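Side-chain contacts in aerobactin synthase IucC (Klebsiella pneumoniae, PDB 6CN7), which builds the siderophore aerobactin, probably by ATP-dependent attachment of a second N-acetyl-N-hydroxylysine to the citryl precursor: residues F29-E32 / R38-I41; W48-E53 / G58-D63; L15-L20 / Q65-A70; N42-Q47 / K84-M89. The protein carries 5 engineered substitutions. One frame throughout, in Å; residues are numbered along the deposited sequence.

In the fold
The chain starts with helix 4-25, and residues 15-20 on it are met by the 65-70 loop, so contact 3 closes the longest loop. Within that loop contact 1 comes first, where strand 38-43 turns back along residues 29-32. Contact 2 follows in series and also lies inside it, joining strands 46-54 and 60-62 as a hairpin. These two contacts belong to one four-stranded antiparallel sheet, whose strands 38-43 and 46-54 are neighbours. Contact 4 starts at the 42-47 turn and reaches helix 76-87, so it encloses contact 2 and crosses contact 3. Together they tie the sheet to helices 4-25 and 76-87.

Contact 1. Residues F29-E32 / R38-I41; sequences FHAE and RYCI
Phe29 and Ile41 meet at the edge of an antiparallel meander, where strand 38-43 turns back along residues 29-32 in the first hairpin. The CG2 methyl of Ile41 sits over one face of the Phe29 ring, 3.4 Å above the plane and offset toward the rim, with CD1 of Phe29 its nearest ring atom. The two side chains cross at about a right angle. In Phe29, chi1 of 38° swings the ring in over Ile41, and chi2 of 66° turns its face to the methyl. Ile41 uses its other branch on Ala31: CG1 lies 3.5 Å from Ala31 CB, while Ile41 CD1 is 4.0 Å from both Phe29 CE1 and Ala31 CB.

One step along, the backbones lock together. Glu32 and Cys40 form a hydrogen-bonded antiparallel pair: Glu32 N donates to Cys40 O at 2.9 Å, and Cys40 N returns the bond to Glu32 O at 3.1 Å. Their side chains share a face of the sheet, with Glu32 CB 4.1 Å from Cys40 SG. Tyr39 approaches Glu32 O and Ala31 CB obliquely with its ring.

Further out, Leu23 and Glu24 of helix 4-25 also touch the Phe29 ring, as does Leu43 from the sheet. The same helix takes hold of the main chain here: the carboxylate oxygen OE2 of Glu24 is hydrogen-bonded to Ala31 N.

Contact 2. Residues W48-E53 / G58-D63; sequences WRFSAE and GWLWID
Phe50 and Ile62 cross at a slant, the isoleucine tip lying over the ring. Its CD1 methyl is 4.1 Å from the ring centroid of Phe50 and 22° off the ring normal, a CH-pi contact. CG1 of Ile62 comes closer to the rim, 3.7 Å from Phe50 CE1. At the ring edge the partners are Leu60, whose CD1 is 4.3 Å from Phe50 CZ, and Ala52, whose CB lies in the ring plane. Ala52 and Ile62 are paired on this face of the sheet as a non-hydrogen-bonded pair, and Ala17 of helix 4-25 touches Ile62 there.

On the other face Glu53 and Trp61 extend alongside one another in a common direction. A chi1 of 179° sends the Glu53 chain straight out from the backbone N, and its extended course carries the carboxylate along the six-membered ring of the indole. CD of Glu53 is 3.8 Å from Trp61 CZ3, with carboxylate and ring planes 50° apart.

Glu53 O does double duty. It accepts a hydrogen bond from Trp61 N at 2.7 Å and also lies over one face of that indole, 3.3 Å above its plane and toward the rim. Glu53 N answers to Trp61 O, 3.2 Å away, and Asp63 N donates to Ser51 O at 3.0 Å. This double pairing of Glu53 with Trp61, continued by Ser51 and Asp63, is that of an antiparallel beta hairpin, here closing the outer edge of the meander formed by strands 32-33 to 60-62.

Contact 3. Residues L15-L20 / Q65-A70; sequences LVAKML and QTLRCA
Leu67 leans from its loop onto Val16, Ala17 and Leu20 of helix 4-25. Its CB and CG serve as a stem and leave the touching to the two methyls. A chi1 of -78° sets CG opposite the carbonyl carbon, and from there the side chain forks against the helix. CD1 is the busier branch: it is 3.8 Å from Val16 CG1 and 3.9 Å from Ala17 CB, and it also rests against the helix backbone, 3.8 Å from Ala17 N. CD2 goes to the next turn, where it meets Leu20 CD1 at 3.8 Å. There the two leucines run antiparallel past one another, whereas Val16 meets Leu67 at a slant. All four residues are buried, and no hydrogen bond joins the segments.

The carbonyl of Leu67 has polar partners. Arg68 curls back so that its NH1 donates to Leu67 O at 3.0 Å, coming from above the carbonyl plane, 51° out of it. Arg13 NH1, from the same helix 4-25, is a second hydrogen-bond partner of that oxygen.

Around Leu67, Phe50 of strand 46-54 packs on its side chain, Ile62 of strand 60-62 touches Ala17 and Leu20, and Trp48 lies on Val16. Leu67 is thus wedged between helix 4-25 and the sheet, while helix 76-87 adjoins both segments: Leu15 touches Ala76, Met19 touches Leu79 and Leu83, and Cys69 touches Gln82.

Contact 4. Residues N42-Q47 / K84-M89; sequences NLPGAQ and KPVLSM
The puckered Pro44 ring presents its CD corner to Val86, with CG2 of the valine 4.0 Å from Pro44 CD and the two side chains crossing at about a right angle. The planar groups here are two side-chain amides, and they meet each other: Gln47 NE2 donates to Asn42 OD1 at 3.1 Å, in the carbonyl plane and on a lone pair of the asparagine, though OD1 is tilted 22° out of the glutamine amide plane. This bond spans the two strands behind the turn.

In Val86 a chi1 of 179° puts CG1 opposite the backbone N, and CG2 is the branch turned to the hairpin. That methyl also meets Leu43, 4.1 Å from its CD2, and so bridges the leucine tip and the proline ring. Leu43 is the buried partner and packs on Phe29 as well.

Each side has its own framework. Leu43 to Ala46 form a type II turn with Pro44 and Gly45 at its centre; the bond that closes it, Ala46 N to Leu43 O, is weak at 3.3 Å, and the accompanying hairpin bond runs from Leu43 N to Ala46 O at 2.9 Å. Helix 76-87 finishes in a Schellman motif, with Met89 N to Lys84 O at 3.2 Å, a weak Ser88 N to Pro85 O bond of 3.4 Å, and Ser88 as the residue of positive phi.

No hydrogen bond crosses between the segments. Between them the contact runs through Val86 CG2, and Leu43 extends it to Leu79 and Gln82 of the same helix; it is small in area, apolar and without the directional demands of a polar bond.

Contact 1. Residues F29-E32 / R38-I41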
loop_
_atom_site.group_PDB
_atom_site.type_symbol
_atom_site.label_atom_id
_atom_site.label_comp_id
_atom_site.label_asym_id
_atom_site.label_seq_id
_atom_site.Cartn_x
_atom_site.Cartn_y
_atom_site.Cartn_z
ATOM N N PHE A 29 16.250 -4.348 33.258
ATOM C CA PHE A 29 16.364 -5.361 34.294
ATOM C C PHE A 29 17.846 -5.638 34.512
ATOM O O PHE A 29 18.696 -5.208 33.728
ATOM C CB PHE A 29 15.597 -6.635 33.920
ATOM C CG PHE A 29 15.682 -6.995 32.465
ATOM C CD1 PHE A 29 16.890 -7.363 31.899
ATOM C CD2 PHE A 29 14.551 -6.978 31.663
ATOM C CE1 PHE A 29 16.970 -7.697 30.561
ATOM C CE2 PHE A 29 14.627 -7.313 30.325
ATOM C CZ PHE A 29 15.836 -7.672 29.773
ATOM N N HIS A 30 18.156 -6.357 35.589
ATOM C CA HIS A 30 19.535 -6.595 35.997
ATOM C C HIS A 30 19.812 -8.090 36.044
ATOM O O HIS A 30 19.096 -8.840 36.718
ATOM C CB HIS A 30 19.820 -5.966 37.362
ATOM C CG HIS A 30 19.729 -4.471 37.369
ATOM N ND1 HIS A 30 18.529 -3.798 37.461
ATOM C CD2 HIS A 30 20.688 -3.520 37.292
ATOM C CE1 HIS A 30 18.755 -2.497 37.444
ATOM N NE2 HIS A 30 20.056 -2.301 37.340
ATOM N N ALA A 31 20.856 -8.515 35.337
ATOM C CA ALA A 31 21.239 -9.919 35.316
ATOM C C ALA A 31 21.970 -10.276 36.602
ATOM O O ALA A 31 22.880 -9.560 37.029
ATOM C CB ALA A 31 22.127 -10.214 34.110
ATOM N N GLU A 32 21.570 -11.383 37.217
ATOM C CA GLU A 32 22.223 -11.875 38.419
ATOM C C GLU A 32 23.269 -12.912 38.040
ATOM O O GLU A 32 23.004 -13.803 37.227
ATOM C CB GLU A 32 21.204 -12.482 39.384
ATOM C CG GLU A 32 20.221 -11.470 39.926
ATOM C CD GLU A 32 19.257 -12.063 40.931
ATOM O OE1 GLU A 32 19.727 -12.690 41.902
ATOM O OE2 GLU A 32 18.030 -11.904 40.747
ATOM N N ARG A 38 28.151 -17.845 34.142
ATOM C CA ARG A 38 26.737 -18.109 33.927
ATOM C C ARG A 38 25.921 -16.990 34.557
ATOM O O ARG A 38 26.246 -16.504 35.646
ATOM C CB ARG A 38 26.331 -19.457 34.527
ATOM N N TYR A 39 24.865 -16.584 33.864
ATOM C CA TYR A 39 23.980 -15.533 34.334
ATOM C C TYR A 39 22.538 -15.986 34.176
ATOM O O TYR A 39 22.233 -16.915 33.422
ATOM C CB TYR A 39 24.178 -14.223 33.562
ATOM C CG TYR A 39 25.503 -13.545 33.800
ATOM C CD1 TYR A 39 26.637 -13.926 33.097
ATOM C CD2 TYR A 39 25.619 -12.515 34.721
ATOM C CE1 TYR A 39 27.853 -13.305 33.307
ATOM C CE2 TYR A 39 26.829 -11.885 34.941
ATOM C CZ TYR A 39 27.944 -12.283 34.232
ATOM O OH TYR A 39 29.151 -11.657 34.449
ATOM N N CYS A 40 21.656 -15.312 34.904
ATOM C CA CYS A 40 20.223 -15.418 34.690
ATOM C C CYS A 40 19.607 -14.029 34.715
ATOM O O CYS A 40 20.108 -13.121 35.382
ATOM C CB CYS A 40 19.553 -16.303 35.748
ATOM S SG CYS A 40 19.573 -15.639 37.429
ATOM N N ILE A 41 18.514 -13.873 33.974
ATOM C CA ILE A 41 17.722 -12.649 33.974
ATOM C C ILE A 41 16.285 -13.046 34.268
ATOM O O ILE A 41 15.709 -13.876 33.554
ATOM C CB ILE A 41 17.823 -11.888 32.641
ATOM C CG1 ILE A 41 19.234 -11.320 32.465
ATOM C CG2 ILE A 41 16.788 -10.760 32.582
ATOM C CD1 ILE A 41 19.508 -10.755 31.083
#

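Contact 2. Residues W48-E53 / G58-D63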
loop_
_atom_site.group_PDB
_atom_site.type_symbol
_atom_site.label_atom_id
_atom_site.label_comp_id
_atom_site.label_asym_id
_atom_site.label_seq_id
_atom_site.Cartn_x
_atom_site.Cartn_y
_atom_site.Cartn_z
ATOM N N TRP A 48 15.460 -16.440 32.153
ATOM C CA TRP A 48 16.404 -16.706 31.077
ATOM C C TRP A 48 17.770 -16.992 31.679
ATOM O O TRP A 48 18.281 -16.196 32.472
ATOM C CB TRP A 48 16.484 -15.524 30.110
ATOM C CG TRP A 48 15.246 -15.365 29.297
ATOM C CD1 TRP A 48 14.153 -14.608 29.604
ATOM C CD2 TRP A 48 14.961 -15.989 28.041
ATOM N NE1 TRP A 48 13.205 -14.720 28.617
ATOM C CE2 TRP A 48 13.678 -15.562 27.644
ATOM C CE3 TRP A 48 15.667 -16.865 27.212
ATOM C CZ2 TRP A 48 13.088 -15.981 26.455
ATOM C CZ3 TRP A 48 15.080 -17.278 26.032
ATOM C CH2 TRP A 48 13.804 -16.837 25.664
ATOM N N ARG A 49 18.348 -18.132 31.309
ATOM C CA ARG A 49 19.669 -18.537 31.764
ATOM C C ARG A 49 20.588 -18.674 30.558
ATOM O O ARG A 49 20.153 -19.046 29.464
ATOM C CB ARG A 49 19.606 -19.854 32.547
ATOM C CG ARG A 49 18.756 -19.754 33.808
ATOM C CD ARG A 49 18.642 -21.070 34.558
ATOM N NE ARG A 49 19.925 -21.508 35.107
ATOM C CZ ARG A 49 20.653 -22.516 34.638
ATOM N NH1 ARG A 49 20.241 -23.229 33.595
ATOM N NH2 ARG A 49 21.804 -22.824 35.222
ATOM N N PHE A 50 21.862 -18.354 30.761
ATOM C CA PHE A 50 22.810 -18.291 29.656
ATOM C C PHE A 50 24.206 -18.064 30.215
ATOM O O PHE A 50 24.385 -17.781 31.404
ATOM C CB PHE A 50 22.441 -17.176 28.674
ATOM C CG PHE A 50 22.367 -15.812 29.306
ATOM C CD1 PHE A 50 23.508 -15.042 29.464
ATOM C CD2 PHE A 50 21.156 -15.301 29.744
ATOM C CE1 PHE A 50 23.443 -13.791 30.044
ATOM C CE2 PHE A 50 21.087 -14.049 30.327
ATOM C CZ PHE A 50 22.232 -13.295 30.477
ATOM N N SER A 51 25.191 -18.182 29.333
ATOM C CA SER A 51 26.573 -17.848 29.635
ATOM C C SER A 51 26.918 -16.533 28.952
ATOM O O SER A 51 26.480 -16.273 27.826
ATOM C CB SER A 51 27.528 -18.947 29.163
ATOM O OG SER A 51 27.200 -20.189 29.758
ATOM N N ALA A 52 27.701 -15.702 29.634
ATOM C CA ALA A 52 28.039 -14.400 29.087
ATOM C C ALA A 52 29.287 -13.872 29.775
ATOM O O ALA A 52 29.696 -14.356 30.833
ATOM C CB ALA A 52 26.882 -13.407 29.250
ATOM N N GLU A 53 29.885 -12.868 29.143
ATOM C CA GLU A 53 31.008 -12.128 29.693
ATOM C C GLU A 53 30.665 -10.651 29.607
ATOM O O GLU A 53 30.210 -10.179 28.560
ATOM C CB GLU A 53 32.298 -12.436 28.925
ATOM C CG GLU A 53 33.522 -11.679 29.408
ATOM C CD GLU A 53 34.760 -12.002 28.591
ATOM O OE1 GLU A 53 34.684 -12.900 27.726
ATOM O OE2 GLU A 53 35.808 -11.356 28.811
ATOM N N GLY A 58 30.019 -2.401 30.663
ATOM C CA GLY A 58 28.925 -2.936 31.442
ATOM C C GLY A 58 27.906 -3.696 30.626
ATOM O O GLY A 58 26.859 -4.074 31.165
ATOM N N TRP A 59 28.181 -3.932 29.347
ATOM C CA TRP A 59 27.249 -4.582 28.438
ATOM C C TRP A 59 27.657 -6.038 28.248
ATOM O O TRP A 59 28.839 -6.333 28.043
ATOM C CB TRP A 59 27.228 -3.844 27.100
ATOM C CG TRP A 59 26.484 -4.544 26.019
ATOM C CD1 TRP A 59 25.152 -4.820 25.984
ATOM C CD2 TRP A 59 27.029 -5.037 24.790
ATOM N NE1 TRP A 59 24.831 -5.467 24.816
ATOM C CE2 TRP A 59 25.967 -5.612 24.064
ATOM C CE3 TRP A 59 28.313 -5.053 24.237
ATOM C CZ2 TRP A 59 26.149 -6.198 22.817
ATOM C CZ3 TRP A 59 28.491 -5.636 22.995
ATOM C CH2 TRP A 59 27.415 -6.200 22.299
ATOM N N LEU A 60 26.676 -6.939 28.317
ATOM C CA LEU A 60 26.944 -8.372 28.288
ATOM C C LEU A 60 27.224 -8.869 26.875
ATOM O O LEU A 60 26.589 -8.438 25.909
ATOM C CB LEU A 60 25.755 -9.140 28.863
ATOM C CG LEU A 60 25.462 -8.935 30.350
ATOM C CD1 LEU A 60 24.072 -9.446 30.688
ATOM C CD2 LEU A 60 26.512 -9.635 31.198
ATOM N N TRP A 61 28.180 -9.790 26.762
ATOM C CA TRP A 61 28.405 -10.556 25.536
ATOM C C TRP A 61 27.775 -11.925 25.757
ATOM O O TRP A 61 28.380 -12.804 26.374
ATOM C CB TRP A 61 29.890 -10.676 25.216
ATOM C CG TRP A 61 30.640 -9.383 25.268
ATOM C CD1 TRP A 61 30.121 -8.124 25.194
ATOM C CD2 TRP A 61 32.056 -9.226 25.414
ATOM N NE1 TRP A 61 31.127 -7.194 25.287
ATOM C CE2 TRP A 61 32.324 -7.845 25.422
ATOM C CE3 TRP A 61 33.122 -10.123 25.540
ATOM C CZ2 TRP A 61 33.615 -7.337 25.550
ATOM C CZ3 TRP A 61 34.403 -9.617 25.666
ATOM C CH2 TRP A 61 34.639 -8.238 25.669
ATOM N N ILE A 62 26.559 -12.102 25.256
ATOM C CA ILE A 62 25.785 -13.313 25.506
ATOM C C ILE A 62 26.104 -14.347 24.435
ATOM O O ILE A 62 26.104 -14.037 23.238
ATOM C CB ILE A 62 24.281 -12.994 25.545
ATOM C CG1 ILE A 62 23.973 -12.126 26.772
ATOM C CG2 ILE A 62 23.450 -14.284 25.553
ATOM C CD1 ILE A 62 22.519 -11.712 26.910
ATOM N N ASP A 63 26.383 -15.577 24.867
ATOM C CA ASP A 63 26.531 -16.708 23.955
ATOM C C ASP A 63 25.143 -17.240 23.625
ATOM O O ASP A 63 24.504 -17.893 24.459
ATOM C CB ASP A 63 27.410 -17.787 24.582
ATOM C CG ASP A 63 27.641 -18.969 23.655
ATOM O OD1 ASP A 63 26.988 -19.041 22.590
ATOM O OD2 ASP A 63 28.483 -19.830 23.990
#

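Contact 3. Residues L15-L20 / Q65-A70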
loop_
_atom_site.group_PDB
_atom_site.type_symbol
_atom_site.label_atom_id
_atom_site.label_comp_id
_atom_site.label_asym_id
_atom_site.label_seq_id
_atom_site.Cartn_x
_atom_site.Cartn_y
_atom_site.Cartn_z
ATOM N N LEU A 15 18.648 -12.922 18.102
ATOM C CA LEU A 15 17.833 -11.757 18.420
ATOM C C LEU A 15 17.494 -11.705 19.906
ATOM O O LEU A 15 17.543 -10.634 20.521
ATOM C CB LEU A 15 16.556 -11.756 17.572
ATOM C CG LEU A 15 15.617 -10.566 17.800
ATOM C CD1 LEU A 15 16.349 -9.243 17.624
ATOM C CD2 LEU A 15 14.421 -10.632 16.860
ATOM N N VAL A 16 17.143 -12.849 20.502
ATOM C CA VAL A 16 16.877 -12.884 21.938
ATOM C C VAL A 16 18.099 -12.398 22.710
ATOM O O VAL A 16 17.988 -11.589 23.639
ATOM C CB VAL A 16 16.460 -14.302 22.374
ATOM C CG1 VAL A 16 16.458 -14.431 23.900
ATOM C CG2 VAL A 16 15.083 -14.638 21.821
ATOM N N ALA A 17 19.283 -12.886 22.336
ATOM C CA ALA A 17 20.503 -12.465 23.017
ATOM C C ALA A 17 20.739 -10.969 22.846
ATOM O O ALA A 17 21.135 -10.284 23.798
ATOM C CB ALA A 17 21.698 -13.260 22.490
ATOM N N LYS A 18 20.498 -10.444 21.644
ATOM C CA LYS A 18 20.643 -9.008 21.429
ATOM C C LYS A 18 19.663 -8.226 22.294
ATOM O O LYS A 18 20.032 -7.212 22.900
ATOM C CB LYS A 18 20.441 -8.675 19.950
ATOM C CG LYS A 18 20.634 -7.202 19.616
ATOM C CD LYS A 18 20.367 -6.909 18.149
ATOM C CE LYS A 18 20.416 -5.412 17.879
ATOM N NZ LYS A 18 20.181 -5.080 16.446
ATOM N N MET A 19 18.411 -8.686 22.372
ATOM C CA MET A 19 17.409 -7.998 23.181
ATOM C C MET A 19 17.784 -8.020 24.658
ATOM O O MET A 19 17.781 -6.980 25.326
ATOM C CB MET A 19 16.035 -8.638 22.967
ATOM C CG MET A 19 15.484 -8.487 21.557
ATOM S SD MET A 19 14.031 -9.523 21.259
ATOM C CE MET A 19 12.833 -8.767 22.357
ATOM N N LEU A 20 18.099 -9.202 25.191
ATOM C CA LEU A 20 18.421 -9.312 26.611
ATOM C C LEU A 20 19.631 -8.457 26.967
ATOM O O LEU A 20 19.628 -7.744 27.977
ATOM C CB LEU A 20 18.677 -10.774 26.984
ATOM C CG LEU A 20 17.497 -11.749 26.950
ATOM C CD1 LEU A 20 17.988 -13.161 27.226
ATOM C CD2 LEU A 20 16.419 -11.358 27.955
ATOM N N GLN A 65 23.943 -19.622 21.995
ATOM C CA GLN A 65 23.654 -21.052 22.027
ATOM C C GLN A 65 23.285 -21.528 23.426
ATOM O O GLN A 65 22.573 -22.529 23.569
ATOM C CB GLN A 65 24.851 -21.847 21.502
ATOM C CG GLN A 65 24.994 -21.820 19.989
ATOM C CD GLN A 65 23.822 -22.478 19.284
ATOM O OE1 GLN A 65 23.357 -23.545 19.690
ATOM N NE2 GLN A 65 23.332 -21.838 18.228
ATOM N N THR A 66 23.747 -20.834 24.465
ATOM C CA THR A 66 23.468 -21.242 25.836
ATOM C C THR A 66 22.105 -20.783 26.337
ATOM O O THR A 66 21.714 -21.167 27.443
ATOM C CB THR A 66 24.552 -20.702 26.773
ATOM O OG1 THR A 66 24.476 -19.271 26.825
ATOM C CG2 THR A 66 25.937 -21.115 26.291
ATOM N N LEU A 67 21.377 -19.981 25.561
ATOM C CA LEU A 67 20.122 -19.415 26.040
ATOM C C LEU A 67 19.137 -20.510 26.429
ATOM O O LEU A 67 18.914 -21.462 25.675
ATOM C CB LEU A 67 19.510 -18.511 24.967
ATOM C CG LEU A 67 20.128 -17.117 24.836
ATOM C CD1 LEU A 67 19.618 -16.433 23.582
ATOM C CD2 LEU A 67 19.824 -16.266 26.062
ATOM N N ARG A 68 18.542 -20.359 27.612
ATOM C CA ARG A 68 17.522 -21.268 28.113
ATOM C C ARG A 68 16.404 -20.464 28.757
ATOM O O ARG A 68 16.664 -19.528 29.518
ATOM C CB ARG A 68 18.086 -22.245 29.150
ATOM C CG ARG A 68 19.135 -23.194 28.627
ATOM C CD ARG A 68 18.526 -24.252 27.727
ATOM N NE ARG A 68 19.517 -25.253 27.345
ATOM C CZ ARG A 68 20.339 -25.140 26.307
ATOM N NH1 ARG A 68 20.298 -24.066 25.528
ATOM N NH2 ARG A 68 21.208 -26.107 26.046
ATOM N N CYS A 69 15.160 -20.832 28.446
ATOM C CA CYS A 69 13.979 -20.326 29.150
ATOM C C CYS A 69 13.193 -21.551 29.611
ATOM O O CYS A 69 12.181 -21.916 29.010
ATOM C CB CYS A 69 13.137 -19.414 28.267
ATOM S SG CYS A 69 11.845 -18.520 29.167
ATOM N N ALA A 70 13.671 -22.183 30.681
ATOM C CA ALA A 70 13.073 -23.418 31.174
ATOM C C ALA A 70 13.165 -24.468 30.070
ATOM O O ALA A 70 14.268 -24.931 29.749
ATOM C CB ALA A 70 11.629 -23.171 31.625
#

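Contact 4. Residues N42-Q47 / K84-M89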
loop_
_atom_site.group_PDB
_atom_site.type_symbol
_atom_site.label_atom_id
_atom_site.label_comp_id
_atom_site.label_asym_id
_atom_site.label_seq_id
_atom_site.Cartn_x
_atom_site.Cartn_y
_atom_site.Cartn_z
ATOM N N ASN A 42 15.710 -12.463 35.312
ATOM C CA ASN A 42 14.383 -12.835 35.775
ATOM C C ASN A 42 13.353 -11.828 35.283
ATOM O O ASN A 42 13.520 -10.617 35.464
ATOM C CB ASN A 42 14.348 -12.923 37.300
ATOM C CG ASN A 42 15.160 -14.089 37.836
ATOM O OD1 ASN A 42 15.402 -15.069 37.132
ATOM N ND2 ASN A 42 15.573 -13.992 39.094
ATOM N N LEU A 43 12.297 -12.336 34.659
ATOM C CA LEU A 43 11.144 -11.537 34.278
ATOM C C LEU A 43 9.918 -12.101 34.980
ATOM O O LEU A 43 9.979 -13.200 35.546
ATOM C CB LEU A 43 10.945 -11.555 32.763
ATOM C CG LEU A 43 12.120 -11.034 31.935
ATOM C CD1 LEU A 43 11.877 -11.286 30.455
ATOM C CD2 LEU A 43 12.344 -9.558 32.196
ATOM N N PRO A 44 8.793 -11.389 34.981
ATOM C CA PRO A 44 7.549 -11.999 35.468
ATOM C C PRO A 44 7.195 -13.217 34.630
ATOM O O PRO A 44 7.051 -13.131 33.409
ATOM C CB PRO A 44 6.517 -10.876 35.313
ATOM C CG PRO A 44 7.313 -9.616 35.255
ATOM C CD PRO A 44 8.606 -9.979 34.597
ATOM N N GLY A 45 7.072 -14.361 35.295
ATOM C CA GLY A 45 6.648 -15.571 34.619
ATOM C C GLY A 45 7.663 -16.200 33.691
ATOM O O GLY A 45 7.282 -17.033 32.863
ATOM N N ALA A 46 8.938 -15.836 33.790
ATOM C CA ALA A 46 9.953 -16.500 32.985
ATOM C C ALA A 46 11.332 -16.144 33.516
ATOM O O ALA A 46 11.541 -15.059 34.067
ATOM C CB ALA A 46 9.840 -16.113 31.506
ATOM N N GLN A 47 12.265 -17.078 33.343
ATOM C CA GLN A 47 13.662 -16.888 33.706
ATOM C C GLN A 47 14.529 -17.307 32.531
ATOM O O GLN A 47 14.357 -18.402 31.987
ATOM C CB GLN A 47 14.040 -17.704 34.947
ATOM C CG GLN A 47 15.532 -17.667 35.277
ATOM C CD GLN A 47 15.893 -18.561 36.441
ATOM O OE1 GLN A 47 15.702 -19.774 36.387
ATOM N NE2 GLN A 47 16.423 -17.966 37.501
ATOM N N LYS A 84 5.772 -7.309 27.755
ATOM C CA LYS A 84 4.581 -6.463 27.801
ATOM C C LYS A 84 4.336 -5.878 29.185
ATOM O O LYS A 84 4.087 -4.664 29.280
ATOM C CB LYS A 84 3.364 -7.259 27.311
ATOM C CG LYS A 84 2.080 -6.449 27.223
ATOM C CD LYS A 84 0.945 -7.300 26.682
ATOM C CE LYS A 84 -0.376 -6.552 26.664
ATOM N NZ LYS A 84 -1.461 -7.411 26.117
ATOM N N PRO A 85 4.399 -6.645 30.278
ATOM C CA PRO A 85 4.256 -6.010 31.600
ATOM C C PRO A 85 5.440 -5.135 31.958
ATOM O O PRO A 85 5.266 -4.074 32.571
ATOM C CB PRO A 85 4.127 -7.206 32.559
ATOM C CG PRO A 85 3.932 -8.415 31.687
ATOM C CD PRO A 85 4.588 -8.099 30.390
ATOM N N VAL A 86 6.651 -5.554 31.588
ATOM C CA VAL A 86 7.852 -4.807 31.955
ATOM C C VAL A 86 7.797 -3.399 31.379
ATOM O O VAL A 86 8.098 -2.415 32.067
ATOM C CB VAL A 86 9.110 -5.559 31.485
ATOM C CG1 VAL A 86 10.372 -4.785 31.846
ATOM C CG2 VAL A 86 9.150 -6.958 32.090
ATOM N N LEU A 87 7.413 -3.280 30.110
ATOM C CA LEU A 87 7.403 -2.001 29.416
ATOM C C LEU A 87 6.020 -1.368 29.346
ATOM O O LEU A 87 5.887 -0.264 28.807
ATOM C CB LEU A 87 7.966 -2.175 28.000
ATOM C CG LEU A 87 9.410 -2.688 27.933
ATOM C CD1 LEU A 87 9.845 -2.913 26.490
ATOM C CD2 LEU A 87 10.362 -1.727 28.631
ATOM N N SER A 88 4.993 -2.029 29.878
ATOM C CA SER A 88 3.647 -1.463 29.953
ATOM C C SER A 88 3.125 -1.112 28.558
ATOM O O SER A 88 2.783 0.032 28.258
ATOM C CB SER A 88 3.633 -0.236 30.870
ATOM O OG SER A 88 4.203 -0.538 32.132
ATOM N N MET A 89 3.070 -2.131 27.706
ATOM C CA MET A 89 2.653 -1.967 26.322
ATOM C C MET A 89 1.185 -2.336 26.169
ATOM O O MET A 89 0.699 -3.275 26.808
ATOM C CB MET A 89 3.503 -2.833 25.388
ATOM C CG MET A 89 4.915 -3.110 25.898
ATOM S SD MET A 89 5.907 -4.095 24.750
ATOM C CE MET A 89 6.778 -2.802 23.886
#